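Local coordinates for protein 6-phosphogluconolactonase (Thermotoga maritima, PDB 1VL1) that hydrolyses 6-phosphogluconolactone to 6-phosphogluconate, the second step of the oxidative stage of the pentose phosphate pathway, at residues V84-D89 with V114-P119; Y19-G24 with V227-K232; D45-V50 with Q137-I142; K126-I131 with D163-F168; F155-G160 with L182-L187. All blocks are in the same frame, centred on the assembly; numbering follows the deposited sequence.

Contact 1 of 5, residues V84-D89 with V114-P119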
# COMPACT_ATOMS: atom_id res chain seq x y z
N VAL A 84 10.38 7.35 11.72
CA VAL A 84 11.44 8.30 11.52
C VAL A 84 10.82 9.61 11.07
O VAL A 84 9.64 9.68 10.69
CB VAL A 84 12.42 7.78 10.39
CG1 VAL A 84 12.95 6.43 10.74
CG2 VAL A 84 11.74 7.74 9.02
N PRO A 85 11.60 10.69 11.13
CA PRO A 85 11.05 11.98 10.70
C PRO A 85 10.49 11.95 9.28
O PRO A 85 11.01 11.25 8.40
CB PRO A 85 12.22 12.93 10.87
CG PRO A 85 13.12 12.25 11.92
CD PRO A 85 12.96 10.79 11.68
N LEU A 86 9.43 12.69 9.01
CA LEU A 86 8.75 12.66 7.72
C LEU A 86 9.57 13.26 6.56
O LEU A 86 9.13 13.13 5.42
CB LEU A 86 7.37 13.35 7.81
CG LEU A 86 6.33 12.64 8.72
CD1 LEU A 86 5.12 13.51 8.92
CD2 LEU A 86 5.91 11.30 8.24
N ASP A 87 10.65 13.95 6.86
CA ASP A 87 11.56 14.43 5.81
C ASP A 87 12.80 13.55 5.67
O ASP A 87 13.77 13.92 4.97
CB ASP A 87 11.90 15.90 5.97
CG ASP A 87 12.67 16.20 7.22
OD1 ASP A 87 12.87 15.30 8.07
OD2 ASP A 87 13.09 17.37 7.48
N SER A 88 12.76 12.38 6.30
CA SER A 88 13.86 11.42 6.16
C SER A 88 13.74 10.71 4.82
O SER A 88 12.66 10.40 4.40
CB SER A 88 13.85 10.38 7.27
OG SER A 88 14.74 9.31 6.92
N ASP A 89 14.86 10.40 4.17
CA ASP A 89 14.74 9.61 2.91
C ASP A 89 14.20 8.18 3.14
O ASP A 89 13.81 7.51 2.20
CB ASP A 89 16.05 9.61 2.07
CG ASP A 89 17.22 8.97 2.76
OD1 ASP A 89 17.07 8.36 3.83
OD2 ASP A 89 18.36 9.02 2.26
N VAL A 114 0.97 8.81 8.46
CA VAL A 114 1.28 8.59 9.87
C VAL A 114 2.11 9.79 10.39
O VAL A 114 3.16 10.14 9.83
CB VAL A 114 2.06 7.32 10.07
CG1 VAL A 114 2.43 7.19 11.51
CG2 VAL A 114 1.26 6.09 9.61
N ASP A 115 1.66 10.35 11.50
CA ASP A 115 2.31 11.54 12.09
C ASP A 115 3.35 11.05 13.05
O ASP A 115 3.10 10.89 14.26
CB ASP A 115 1.29 12.46 12.79
CG ASP A 115 1.92 13.68 13.41
OD1 ASP A 115 3.15 13.86 13.27
OD2 ASP A 115 1.22 14.53 14.03
N THR A 116 4.55 10.79 12.52
CA THR A 116 5.66 10.25 13.33
C THR A 116 6.30 11.21 14.32
O THR A 116 7.21 10.83 15.11
CB THR A 116 6.76 9.69 12.42
OG1 THR A 116 7.36 10.77 11.67
CG2 THR A 116 6.24 8.68 11.42
N SER A 117 5.79 12.44 14.40
CA SER A 117 6.23 13.37 15.41
C SER A 117 5.65 13.06 16.79
O SER A 117 6.18 13.53 17.82
CB SER A 117 5.82 14.78 15.05
OG SER A 117 4.46 15.09 15.29
N LEU A 118 4.56 12.30 16.77
CA LEU A 118 3.91 11.82 18.01
C LEU A 118 4.56 10.55 18.55
O LEU A 118 5.13 9.77 17.79
CB LEU A 118 2.44 11.50 17.72
CG LEU A 118 1.52 12.65 17.27
CD1 LEU A 118 0.14 12.09 16.94
CD2 LEU A 118 1.46 13.81 18.24
N PRO A 119 4.40 10.28 19.84
CA PRO A 119 4.85 8.98 20.37
C PRO A 119 4.17 7.87 19.57
O PRO A 119 3.08 8.04 19.08
CB PRO A 119 4.39 9.00 21.85
CG PRO A 119 4.22 10.46 22.16
CD PRO A 119 3.76 11.10 20.88
O HOH W 1 8.10 13.55 11.79
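Thr116 gives its hydroxyl to the backbone of Val84: OG1 donates to Val84 O over 2.7 Å, approaching from above the carbonyl plane, 41° out of it. With chi1 at 66°, OG1 sits between the backbone N and the carbonyl carbon of its own residue. A water adds a second link, donating to Thr116 OG1 at 2.9 Å and accepting from Leu86 N at 3.2 Å, so the hydroxyl holds Val84 O directly and Leu86 N through the water. An alanine here would probably leave Val84 O without this donor, the water without its acceptor and Leu86 CD2 without the methyl.

Van der Waals contact falls to Leu86, whose side chain crosses that of Thr116 obliquely. Its CD2 lies 4.1 Å from Thr116 CG2 and 3.4 Å from Val114 O.

Pro85 to Ser88 and Asp115 to Leu118 each form a type I beta turn. Asp115 OD1 takes both Ser117 N, closing an Asx turn, and Ser117 OG at 2.7 Å, the two donors coming from the same face of the carboxylate.

The contact joins the loop between strand 74-82 and helix 92-101 to the one between strand 111-112 and helix 120-134. Leu86 also touches Phe93 of helix 92-101, Val114 touches Ala123 and Tyr127 of helix 120-134, and Glu81 of strand 74-82 lies against Leu86, Val114 and Thr116.

Contact 2 of 5, residues Y19-G24 with V227-K232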
# COMPACT_ATOMS: atom_id res chain seq x y z
N TYR A 19 -0.40 -11.65 -13.29
CA TYR A 19 0.13 -11.23 -14.58
C TYR A 19 1.63 -11.37 -14.52
O TYR A 19 2.22 -10.76 -13.64
CB TYR A 19 -0.20 -9.77 -14.83
CG TYR A 19 -1.67 -9.50 -15.08
CD1 TYR A 19 -2.21 -9.57 -16.35
CD2 TYR A 19 -2.50 -9.14 -14.05
CE1 TYR A 19 -3.53 -9.34 -16.55
CE2 TYR A 19 -3.82 -8.91 -14.25
CZ TYR A 19 -4.33 -8.98 -15.49
OH TYR A 19 -5.66 -8.70 -15.66
N LEU A 20 2.20 -12.10 -15.47
CA LEU A 20 3.64 -12.29 -15.59
C LEU A 20 4.08 -11.46 -16.79
O LEU A 20 3.68 -11.74 -17.92
CB LEU A 20 4.03 -13.73 -15.83
CG LEU A 20 3.62 -14.79 -14.83
CD1 LEU A 20 4.14 -16.11 -15.29
CD2 LEU A 20 4.18 -14.45 -13.49
N LEU A 21 4.91 -10.46 -16.52
CA LEU A 21 5.31 -9.45 -17.48
C LEU A 21 6.83 -9.51 -17.72
O LEU A 21 7.61 -9.64 -16.78
CB LEU A 21 4.97 -8.07 -16.94
CG LEU A 21 3.49 -7.90 -16.58
CD1 LEU A 21 3.24 -6.95 -15.43
CD2 LEU A 21 2.77 -7.47 -17.84
N GLU A 22 7.19 -9.37 -18.97
CA GLU A 22 8.56 -9.51 -19.46
C GLU A 22 9.15 -8.16 -19.89
O GLU A 22 10.38 -8.03 -20.03
CB GLU A 22 8.56 -10.39 -20.69
CG GLU A 22 8.19 -11.86 -20.48
CD GLU A 22 9.34 -12.67 -19.92
OE1 GLU A 22 10.50 -12.17 -19.89
OE2 GLU A 22 9.09 -13.83 -19.49
N ASP A 23 8.27 -7.21 -20.16
CA ASP A 23 8.62 -5.97 -20.81
C ASP A 23 7.49 -4.96 -20.58
O ASP A 23 6.33 -5.35 -20.46
CB ASP A 23 8.77 -6.22 -22.28
CG ASP A 23 9.68 -5.28 -22.90
OD1 ASP A 23 10.90 -5.55 -22.93
OD2 ASP A 23 9.27 -4.22 -23.37
N GLY A 24 7.81 -3.68 -20.50
CA GLY A 24 6.80 -2.65 -20.27
C GLY A 24 6.06 -2.75 -18.94
O GLY A 24 4.87 -2.40 -18.86
N VAL A 227 -4.78 -9.24 -7.15
CA VAL A 227 -4.03 -9.24 -8.40
C VAL A 227 -2.56 -9.03 -8.15
O VAL A 227 -2.18 -8.08 -7.47
CB VAL A 227 -4.51 -8.10 -9.31
CG1 VAL A 227 -3.70 -8.13 -10.61
CG2 VAL A 227 -6.04 -8.19 -9.61
N TRP A 228 -1.72 -9.88 -8.73
CA TRP A 228 -0.28 -9.71 -8.68
C TRP A 228 0.20 -9.26 -10.08
O TRP A 228 -0.15 -9.84 -11.09
CB TRP A 228 0.42 -11.01 -8.32
CG TRP A 228 0.11 -11.50 -6.92
CD1 TRP A 228 -1.06 -12.06 -6.51
CD2 TRP A 228 0.96 -11.48 -5.78
NE1 TRP A 228 -1.00 -12.39 -5.19
CE2 TRP A 228 0.22 -12.00 -4.70
CE3 TRP A 228 2.25 -11.05 -5.56
CZ2 TRP A 228 0.76 -12.16 -3.44
CZ3 TRP A 228 2.79 -11.21 -4.29
CH2 TRP A 228 2.03 -11.74 -3.25
N PHE A 229 1.04 -8.22 -10.11
CA PHE A 229 1.72 -7.82 -11.32
C PHE A 229 3.19 -8.17 -11.09
O PHE A 229 3.86 -7.52 -10.27
CB PHE A 229 1.54 -6.32 -11.56
CG PHE A 229 0.14 -5.91 -11.83
CD1 PHE A 229 -0.40 -6.10 -13.05
CD2 PHE A 229 -0.64 -5.29 -10.84
CE1 PHE A 229 -1.73 -5.75 -13.31
CE2 PHE A 229 -1.97 -4.92 -11.11
CZ PHE A 229 -2.49 -5.12 -12.33
N VAL A 230 3.66 -9.18 -11.79
CA VAL A 230 4.97 -9.76 -11.55
C VAL A 230 5.90 -9.52 -12.72
O VAL A 230 5.63 -9.95 -13.85
CB VAL A 230 4.85 -11.25 -11.35
CG1 VAL A 230 6.24 -11.87 -11.01
CG2 VAL A 230 3.81 -11.54 -10.27
N GLY A 231 6.98 -8.77 -12.46
CA GLY A 231 7.99 -8.46 -13.47
C GLY A 231 9.22 -9.36 -13.35
O GLY A 231 9.53 -9.83 -12.27
N LYS A 232 9.89 -9.57 -14.48
CA LYS A 232 11.16 -10.34 -14.61
C LYS A 232 10.99 -11.81 -15.03
O LYS A 232 10.05 -12.20 -15.77
CB LYS A 232 12.03 -10.26 -13.34
CG LYS A 232 12.99 -9.07 -13.25
CD LYS A 232 12.31 -7.73 -13.10
CE LYS A 232 13.32 -6.68 -12.59
NZ LYS A 232 12.73 -5.35 -12.18
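Tyr19 (chi1 -70°) and Phe229 both hold CG anti to the carbonyl carbon, which starts the two side chains off in the same direction; the rings lie side by side on one face of the sheet. They are nearly parallel, at 11°, but displaced, with little face-to-face overlap; Tyr19 CD2 and Phe229 CE1 meet at 3.6 Å. Val227 CG1 touches the edge of the Tyr19 ring, 3.7 Å from CE2, and also lies over the rim of one Phe229 face. On the other face Leu20 CD2 rests 3.9 Å from Val230 CB.

In parallel register, Tyr19 N donates to Trp228 O at an almost straight 176°, Val230 N to Tyr19 O, and Leu21 N to Val230 O at 2.8 Å. Lys232 N to Leu21 O, at 3.2 Å, is longer and bent.

Helix 25-43 covers the Tyr19 face and helix 200-210 touches Val230 on the other. The first and last strands thus pair in parallel between two helix layers, consistent with the Rossmann-like alpha/beta/alpha fold of the family.

Contact 3 of 5, residues D45-V50 with Q137-I142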
# COMPACT_ATOMS: atom_id res chain seq x y z
N ASP A 45 -18.65 8.62 -5.85
CA ASP A 45 -18.21 10.00 -5.84
C ASP A 45 -16.78 10.09 -5.34
O ASP A 45 -15.98 10.83 -5.90
CB ASP A 45 -19.18 10.80 -4.96
CG ASP A 45 -18.71 12.22 -4.62
OD1 ASP A 45 -17.99 12.87 -5.43
OD2 ASP A 45 -19.08 12.80 -3.56
N LYS A 46 -16.46 9.34 -4.29
CA LYS A 46 -15.11 9.37 -3.70
C LYS A 46 -14.55 7.97 -3.68
O LYS A 46 -15.28 7.01 -3.43
CB LYS A 46 -15.14 9.90 -2.28
CG LYS A 46 -15.92 11.18 -2.14
CD LYS A 46 -15.76 11.79 -0.74
CE LYS A 46 -16.55 11.02 0.33
NZ LYS A 46 -16.61 11.66 1.68
N ILE A 47 -13.27 7.84 -3.94
CA ILE A 47 -12.63 6.54 -3.80
C ILE A 47 -11.48 6.62 -2.80
O ILE A 47 -10.89 7.72 -2.61
CB ILE A 47 -12.21 5.94 -5.17
CG1 ILE A 47 -11.11 6.77 -5.84
CG2 ILE A 47 -13.41 5.84 -6.11
CD1 ILE A 47 -10.33 6.00 -6.92
N PHE A 48 -11.15 5.47 -2.19
CA PHE A 48 -10.19 5.41 -1.13
C PHE A 48 -9.13 4.39 -1.48
O PHE A 48 -9.46 3.20 -1.73
CB PHE A 48 -10.85 5.08 0.20
CG PHE A 48 -11.90 6.06 0.55
CD1 PHE A 48 -13.18 5.88 0.03
CD2 PHE A 48 -11.61 7.21 1.24
CE1 PHE A 48 -14.17 6.81 0.24
CE2 PHE A 48 -12.63 8.18 1.47
CZ PHE A 48 -13.89 7.97 0.98
N VAL A 49 -7.91 4.88 -1.57
CA VAL A 49 -6.75 4.12 -2.06
C VAL A 49 -5.61 4.04 -1.04
O VAL A 49 -5.10 5.05 -0.59
CB VAL A 49 -6.23 4.68 -3.41
CG1 VAL A 49 -5.15 3.80 -3.98
CG2 VAL A 49 -7.40 4.91 -4.40
N VAL A 50 -5.18 2.81 -0.70
CA VAL A 50 -4.05 2.53 0.19
C VAL A 50 -2.79 2.36 -0.67
O VAL A 50 -2.86 1.68 -1.73
CB VAL A 50 -4.24 1.25 0.99
CG1 VAL A 50 -2.94 0.86 1.73
CG2 VAL A 50 -5.36 1.41 1.97
N GLN A 137 -14.19 1.18 4.31
CA GLN A 137 -13.80 0.27 3.25
C GLN A 137 -12.85 0.96 2.28
O GLN A 137 -13.21 1.97 1.72
CB GLN A 137 -15.05 -0.19 2.48
CG GLN A 137 -14.83 -1.25 1.44
CD GLN A 137 -16.13 -1.81 0.89
OE1 GLN A 137 -16.58 -2.90 1.29
NE2 GLN A 137 -16.75 -1.07 -0.04
N PHE A 138 -11.66 0.40 2.06
CA PHE A 138 -10.82 0.87 0.97
C PHE A 138 -11.31 0.26 -0.34
O PHE A 138 -11.79 -0.89 -0.38
CB PHE A 138 -9.37 0.51 1.20
CG PHE A 138 -8.80 1.02 2.48
CD1 PHE A 138 -8.67 2.39 2.69
CD2 PHE A 138 -8.34 0.16 3.44
CE1 PHE A 138 -8.13 2.87 3.88
CE2 PHE A 138 -7.75 0.63 4.62
CZ PHE A 138 -7.67 1.99 4.85
N ASP A 139 -11.19 1.02 -1.40
CA ASP A 139 -11.54 0.54 -2.75
C ASP A 139 -10.36 -0.22 -3.37
O ASP A 139 -10.55 -1.25 -4.02
CB ASP A 139 -11.91 1.73 -3.63
CG ASP A 139 -13.18 2.37 -3.21
OD1 ASP A 139 -14.26 1.71 -3.24
OD2 ASP A 139 -13.20 3.54 -2.80
N LEU A 140 -9.16 0.26 -3.10
CA LEU A 140 -7.98 -0.26 -3.76
C LEU A 140 -6.79 -0.17 -2.86
O LEU A 140 -6.62 0.85 -2.22
CB LEU A 140 -7.78 0.59 -4.98
CG LEU A 140 -6.68 0.28 -5.97
CD1 LEU A 140 -6.80 -1.13 -6.47
CD2 LEU A 140 -6.80 1.20 -7.14
N ALA A 141 -5.97 -1.23 -2.79
CA ALA A 141 -4.74 -1.20 -2.07
C ALA A 141 -3.64 -1.56 -3.07
O ALA A 141 -3.76 -2.55 -3.77
CB ALA A 141 -4.74 -2.15 -0.91
N ILE A 142 -2.64 -0.72 -3.19
CA ILE A 142 -1.47 -0.93 -4.06
C ILE A 142 -0.28 -1.21 -3.17
O ILE A 142 0.29 -0.31 -2.47
CB ILE A 142 -1.22 0.29 -5.01
CG1 ILE A 142 -2.47 0.66 -5.78
CG2 ILE A 142 -0.06 -0.00 -5.97
CD1 ILE A 142 -2.42 1.97 -6.54
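Val50 CG2 sits over the centre of the Phe138 ring, 3.3 Å from its centroid and 5° off the normal, a close CH-pi contact. Beside it Val50 CB packs on Ala141 CB at 3.9 Å, while Phe48 CB lies at the edge of the Phe138 ring. On the opposite face of the sheet Val49 CG1 touches Ile142 CD1.

Further out, parallel strand bonds join the segments. Val50 N donates to Leu140 O and Ile142 N to Val50 O, the latter at 2.8 Å and 175°. Phe48 O accepts twice, from Asp139 N at 2.8 Å and from Leu140 N at 3.3 Å, both in its carbonyl plane.

At the polar edge, Asp139 OD2 turns its anti lone pair to Phe48 N, 2.9 Å away. The same oxygen pairs with Lys44.

The carboxylate takes the place that a strand carbonyl would be expected to fill for Phe48 N, and the nearby lysine probably favours its ionised form within this buried part of the central sheet.

Contact 4 of 5, residues K126-I131 with D163-F168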
# COMPACT_ATOMS: atom_id res chain seq x y z
N LYS A 126 -4.02 8.04 16.26
CA LYS A 126 -4.41 9.17 15.43
C LYS A 126 -4.72 8.70 14.02
O LYS A 126 -5.69 9.10 13.42
CB LYS A 126 -3.32 10.24 15.44
CG LYS A 126 -3.61 11.42 14.47
CD LYS A 126 -2.54 12.48 14.59
CE LYS A 126 -2.53 13.41 13.46
NZ LYS A 126 -1.62 14.60 13.69
N TYR A 127 -3.85 7.86 13.46
CA TYR A 127 -4.04 7.42 12.09
C TYR A 127 -5.25 6.52 12.02
O TYR A 127 -6.04 6.63 11.09
CB TYR A 127 -2.80 6.63 11.66
CG TYR A 127 -2.72 6.34 10.20
CD1 TYR A 127 -3.04 7.33 9.28
CD2 TYR A 127 -2.33 5.11 9.70
CE1 TYR A 127 -2.94 7.12 7.91
CE2 TYR A 127 -2.24 4.91 8.32
CZ TYR A 127 -2.56 5.88 7.44
OH TYR A 127 -2.49 5.69 6.04
N GLU A 128 -5.42 5.66 13.01
CA GLU A 128 -6.62 4.79 13.05
C GLU A 128 -7.92 5.64 13.05
O GLU A 128 -8.84 5.38 12.27
CB GLU A 128 -6.60 3.86 14.27
CG GLU A 128 -7.79 2.94 14.24
CD GLU A 128 -7.56 1.53 14.82
OE1 GLU A 128 -6.43 1.07 15.00
OE2 GLU A 128 -8.57 0.89 15.10
N ARG A 129 -7.97 6.64 13.90
CA ARG A 129 -9.11 7.55 13.94
C ARG A 129 -9.36 8.21 12.58
O ARG A 129 -10.51 8.40 12.17
CB ARG A 129 -8.97 8.62 15.02
CG ARG A 129 -9.13 8.15 16.48
CD ARG A 129 -9.17 9.22 17.52
NE ARG A 129 -8.00 10.08 17.51
CZ ARG A 129 -6.90 9.91 18.25
NH1 ARG A 129 -6.77 8.88 19.07
NH2 ARG A 129 -5.94 10.85 18.18
N GLU A 130 -8.29 8.63 11.90
CA GLU A 130 -8.44 9.32 10.62
C GLU A 130 -9.01 8.38 9.57
O GLU A 130 -9.86 8.76 8.78
CB GLU A 130 -7.10 9.83 10.11
CG GLU A 130 -6.62 11.06 10.72
CD GLU A 130 -5.41 11.61 9.96
OE1 GLU A 130 -5.39 11.57 8.71
OE2 GLU A 130 -4.54 12.08 10.69
N ILE A 131 -8.48 7.15 9.51
CA ILE A 131 -9.01 6.18 8.57
C ILE A 131 -10.49 5.91 8.79
O ILE A 131 -11.30 5.98 7.83
CB ILE A 131 -8.21 4.86 8.68
CG1 ILE A 131 -6.78 5.12 8.25
CG2 ILE A 131 -8.86 3.82 7.81
CD1 ILE A 131 -5.88 3.92 8.55
N ASP A 163 -5.81 -7.00 16.67
CA ASP A 163 -7.16 -6.57 16.62
C ASP A 163 -7.31 -5.03 16.73
O ASP A 163 -7.93 -4.49 17.67
CB ASP A 163 -7.89 -7.24 17.76
CG ASP A 163 -9.33 -7.05 17.65
OD1 ASP A 163 -9.77 -6.79 16.50
OD2 ASP A 163 -10.06 -7.10 18.65
N ASN A 164 -6.81 -4.35 15.71
CA ASN A 164 -6.87 -2.91 15.53
C ASN A 164 -6.81 -2.73 14.01
O ASN A 164 -6.43 -3.66 13.32
CB ASN A 164 -5.64 -2.22 16.11
CG ASN A 164 -5.46 -2.42 17.56
OD1 ASN A 164 -4.62 -3.25 18.00
ND2 ASN A 164 -6.25 -1.69 18.35
N LEU A 165 -7.10 -1.54 13.50
CA LEU A 165 -6.79 -1.21 12.12
C LEU A 165 -5.31 -0.82 11.91
O LEU A 165 -4.72 -1.08 10.87
CB LEU A 165 -7.71 -0.08 11.62
CG LEU A 165 -9.20 -0.39 11.61
CD1 LEU A 165 -10.05 0.78 11.21
CD2 LEU A 165 -9.55 -1.61 10.72
N VAL A 166 -4.69 -0.26 12.94
CA VAL A 166 -3.34 0.24 12.84
C VAL A 166 -2.62 -0.21 14.09
O VAL A 166 -3.19 -0.11 15.20
CB VAL A 166 -3.31 1.78 12.79
CG1 VAL A 166 -1.89 2.24 12.50
CG2 VAL A 166 -4.25 2.28 11.69
N THR A 167 -1.43 -0.76 13.91
CA THR A 167 -0.60 -1.13 15.04
C THR A 167 0.84 -0.69 14.84
O THR A 167 1.17 -0.03 13.85
CB THR A 167 -0.70 -2.65 15.31
OG1 THR A 167 -0.07 -2.94 16.58
CG2 THR A 167 0.05 -3.44 14.28
N PHE A 168 1.73 -1.04 15.76
CA PHE A 168 3.14 -0.68 15.60
C PHE A 168 4.05 -1.89 15.95
O PHE A 168 3.58 -2.85 16.58
CB PHE A 168 3.50 0.58 16.39
CG PHE A 168 3.43 0.43 17.89
CD1 PHE A 168 4.55 0.02 18.59
CD2 PHE A 168 2.27 0.75 18.59
CE1 PHE A 168 4.50 -0.09 20.00
CE2 PHE A 168 2.21 0.66 19.96
CZ PHE A 168 3.33 0.23 20.67
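Glu128 extends from the helix across Leu165, the two side chains at about a right angle, and brings its carboxylate to the backbone at the start of strand 166-168. Its CG is anti to the backbone N (chi1 -177°) and the side chain bends at chi2. OE1 accepts from Val166 N at 3.0 Å, met from above the carboxylate plane, 53° out of it. Leu165 N makes weak bonds to both oxygens, at 3.1 Å to OE1 and 3.3 Å to OE2, and OE2 has a salt-bridge partner in Arg132.

This is a helix laid against a strand of the mixed sheet of an alpha/beta fold: the 126-131 part of helix 120-134 runs nearly antiparallel to strand 166-168, the axes 8.5 Å apart at their closest.

Val166 points toward the helix, its CG2 3.7 Å from Glu128 CA. The Tyr127 side chain crosses that of Val166 at about a right angle, with CD2 4.0 Å from CG2, and Ile131 CD1 touches the same methyl at 3.9 Å. Tyr127 OH bonds to Leu78 O.

Contact 5 of 5, residues F155-G160 with L182-L187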
# COMPACT_ATOMS: atom_id res chain seq x y z
N PHE A 155 5.79 -7.85 9.38
CA PHE A 155 6.91 -8.77 9.28
C PHE A 155 6.62 -10.07 10.00
O PHE A 155 7.20 -11.10 9.67
CB PHE A 155 8.19 -8.14 9.86
CG PHE A 155 8.75 -7.02 9.00
CD1 PHE A 155 9.61 -7.26 7.98
CD2 PHE A 155 8.33 -5.74 9.19
CE1 PHE A 155 10.07 -6.23 7.18
CE2 PHE A 155 8.76 -4.72 8.37
CZ PHE A 155 9.61 -4.96 7.38
N ASP A 156 5.73 -10.01 10.98
CA ASP A 156 5.33 -11.09 11.89
C ASP A 156 3.81 -11.27 11.84
O ASP A 156 3.05 -10.31 11.76
CB ASP A 156 5.76 -10.77 13.33
CG ASP A 156 7.23 -10.90 13.50
OD1 ASP A 156 7.72 -12.03 13.40
OD2 ASP A 156 7.98 -9.93 13.65
N LEU A 157 3.34 -12.51 11.96
CA LEU A 157 1.90 -12.71 11.91
C LEU A 157 1.15 -12.05 13.07
O LEU A 157 0.04 -11.54 12.88
CB LEU A 157 1.54 -14.20 11.77
CG LEU A 157 2.21 -14.91 10.57
CD1 LEU A 157 1.67 -16.30 10.50
CD2 LEU A 157 1.97 -14.18 9.29
N GLU A 158 1.76 -12.01 14.25
CA GLU A 158 1.12 -11.39 15.40
C GLU A 158 0.76 -9.97 15.05
O GLU A 158 -0.31 -9.49 15.44
CB GLU A 158 2.07 -11.38 16.62
CG GLU A 158 1.45 -10.73 17.86
CD GLU A 158 2.37 -10.66 19.03
OE1 GLU A 158 3.48 -11.18 18.95
OE2 GLU A 158 1.93 -10.12 20.06
N THR A 159 1.70 -9.25 14.41
CA THR A 159 1.45 -7.85 13.99
C THR A 159 0.25 -7.78 13.06
O THR A 159 -0.64 -6.94 13.19
CB THR A 159 2.68 -7.31 13.24
OG1 THR A 159 3.79 -7.24 14.09
CG2 THR A 159 2.49 -5.84 12.85
N GLY A 160 0.24 -8.64 12.06
CA GLY A 160 -0.83 -8.59 11.10
C GLY A 160 -2.16 -8.97 11.71
O GLY A 160 -3.19 -8.46 11.27
N LEU A 182 -0.83 -0.61 8.89
CA LEU A 182 -2.13 -1.22 8.84
C LEU A 182 -1.96 -2.69 9.08
O LEU A 182 -0.90 -3.26 8.78
CB LEU A 182 -2.75 -1.07 7.46
CG LEU A 182 -3.13 0.34 7.05
CD1 LEU A 182 -3.93 0.36 5.69
CD2 LEU A 182 -3.86 1.07 8.02
N THR A 183 -3.02 -3.29 9.65
CA THR A 183 -3.06 -4.75 9.98
C THR A 183 -3.74 -5.52 8.87
O THR A 183 -4.27 -4.96 7.89
CB THR A 183 -3.92 -4.93 11.25
OG1 THR A 183 -5.22 -4.38 11.01
CG2 THR A 183 -3.35 -4.18 12.44
N PHE A 184 -3.70 -6.85 8.95
CA PHE A 184 -4.51 -7.63 8.02
C PHE A 184 -5.98 -7.19 7.98
O PHE A 184 -6.59 -7.07 6.89
CB PHE A 184 -4.44 -9.11 8.39
CG PHE A 184 -3.07 -9.73 8.28
CD1 PHE A 184 -2.14 -9.34 7.32
CD2 PHE A 184 -2.76 -10.82 9.09
CE1 PHE A 184 -0.91 -9.96 7.19
CE2 PHE A 184 -1.50 -11.46 8.98
CZ PHE A 184 -0.57 -11.02 8.01
N ARG A 185 -6.57 -6.94 9.14
CA ARG A 185 -7.95 -6.47 9.23
C ARG A 185 -8.23 -5.26 8.35
O ARG A 185 -9.19 -5.26 7.56
CB ARG A 185 -8.28 -6.17 10.69
CG ARG A 185 -9.60 -5.60 10.93
CD ARG A 185 -9.86 -5.58 12.42
NE ARG A 185 -10.94 -4.67 12.75
CZ ARG A 185 -11.04 -3.99 13.90
NH1 ARG A 185 -10.11 -4.11 14.86
NH2 ARG A 185 -12.07 -3.16 14.08
N ALA A 186 -7.35 -4.25 8.45
CA ALA A 186 -7.51 -2.99 7.72
C ALA A 186 -7.32 -3.26 6.22
O ALA A 186 -8.13 -2.86 5.37
CB ALA A 186 -6.53 -1.95 8.23
N LEU A 187 -6.25 -3.98 5.90
CA LEU A 187 -5.91 -4.22 4.48
C LEU A 187 -7.00 -5.02 3.80
O LEU A 187 -7.34 -4.80 2.63
CB LEU A 187 -4.52 -4.90 4.35
CG LEU A 187 -3.32 -3.99 4.70
CD1 LEU A 187 -2.08 -4.80 4.65
CD2 LEU A 187 -3.24 -2.88 3.68
O HOH W 2 -5.69 -7.86 11.95
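Phe184 lays one ring face over Gly160, whose CA stands 3.6 Å from the ring centroid and 14° off the normal, a CH-pi contact. This is the tight part. A CB on Gly160 would clash with the ring, so the absence of a side chain is what admits the phenyl group. Phe184 CG is anti to the carbonyl carbon (chi1 -64°), which keeps it on the side of the backbone N, and that N donates to Gly160 O at 2.9 Å, in the carbonyl plane and on a lone pair. Phe184 CB comes within 3.2 Å of that same oxygen. An alanine here would probably open a gap over Gly160 CA and deprive Leu157 of its ring contact.

Packing is looser outside this centre. Leu157 CD2 reaches only the ring tip, 4.3 Å from Phe184 CZ, and Thr183 CG2 lies 3.9 Å from Thr159 O. Toward the exposed Arg185, a water donates to Gly160 O at 2.7 Å and accepts from Arg185 N, giving that carbonyl a second donor.

Thr183 caps helix 184-187 through a weak bond from Ala186 N to its OG1, which also bonds to Asn164 O. The Gly160 O to Phe184 N bond joins the last residue of helix 157-160 to the first of helix 184-187, beside the paired strands 166-168 and 179-182: Thr159 touches Thr167 and Thr181.

In the fold
From the N terminus, strand 16-21 pairs with the last strand, 225-231, so contact 2 closes a loop that encloses the other four contacts. Strand 47-51 then opens contact 3, closed by strand 140-143, and contact 1 nests within that loop, joining the connections that precede helices 92-101 and 120-134. Helix 120-134 opens contact 4 before contact 3 has closed, so these two cross; Ile131 meets Phe138 where they touch. Contact 5 opens after contact 3 closes and crosses contact 4, tied to it by a hydrogen bond between Thr183 OG1 and Asn164 O. Contact 1 reaches contact 4 through the Asp115-Lys126 salt bridge, whereas contact 2 lies about 33 Å from contact 1, centre to centre.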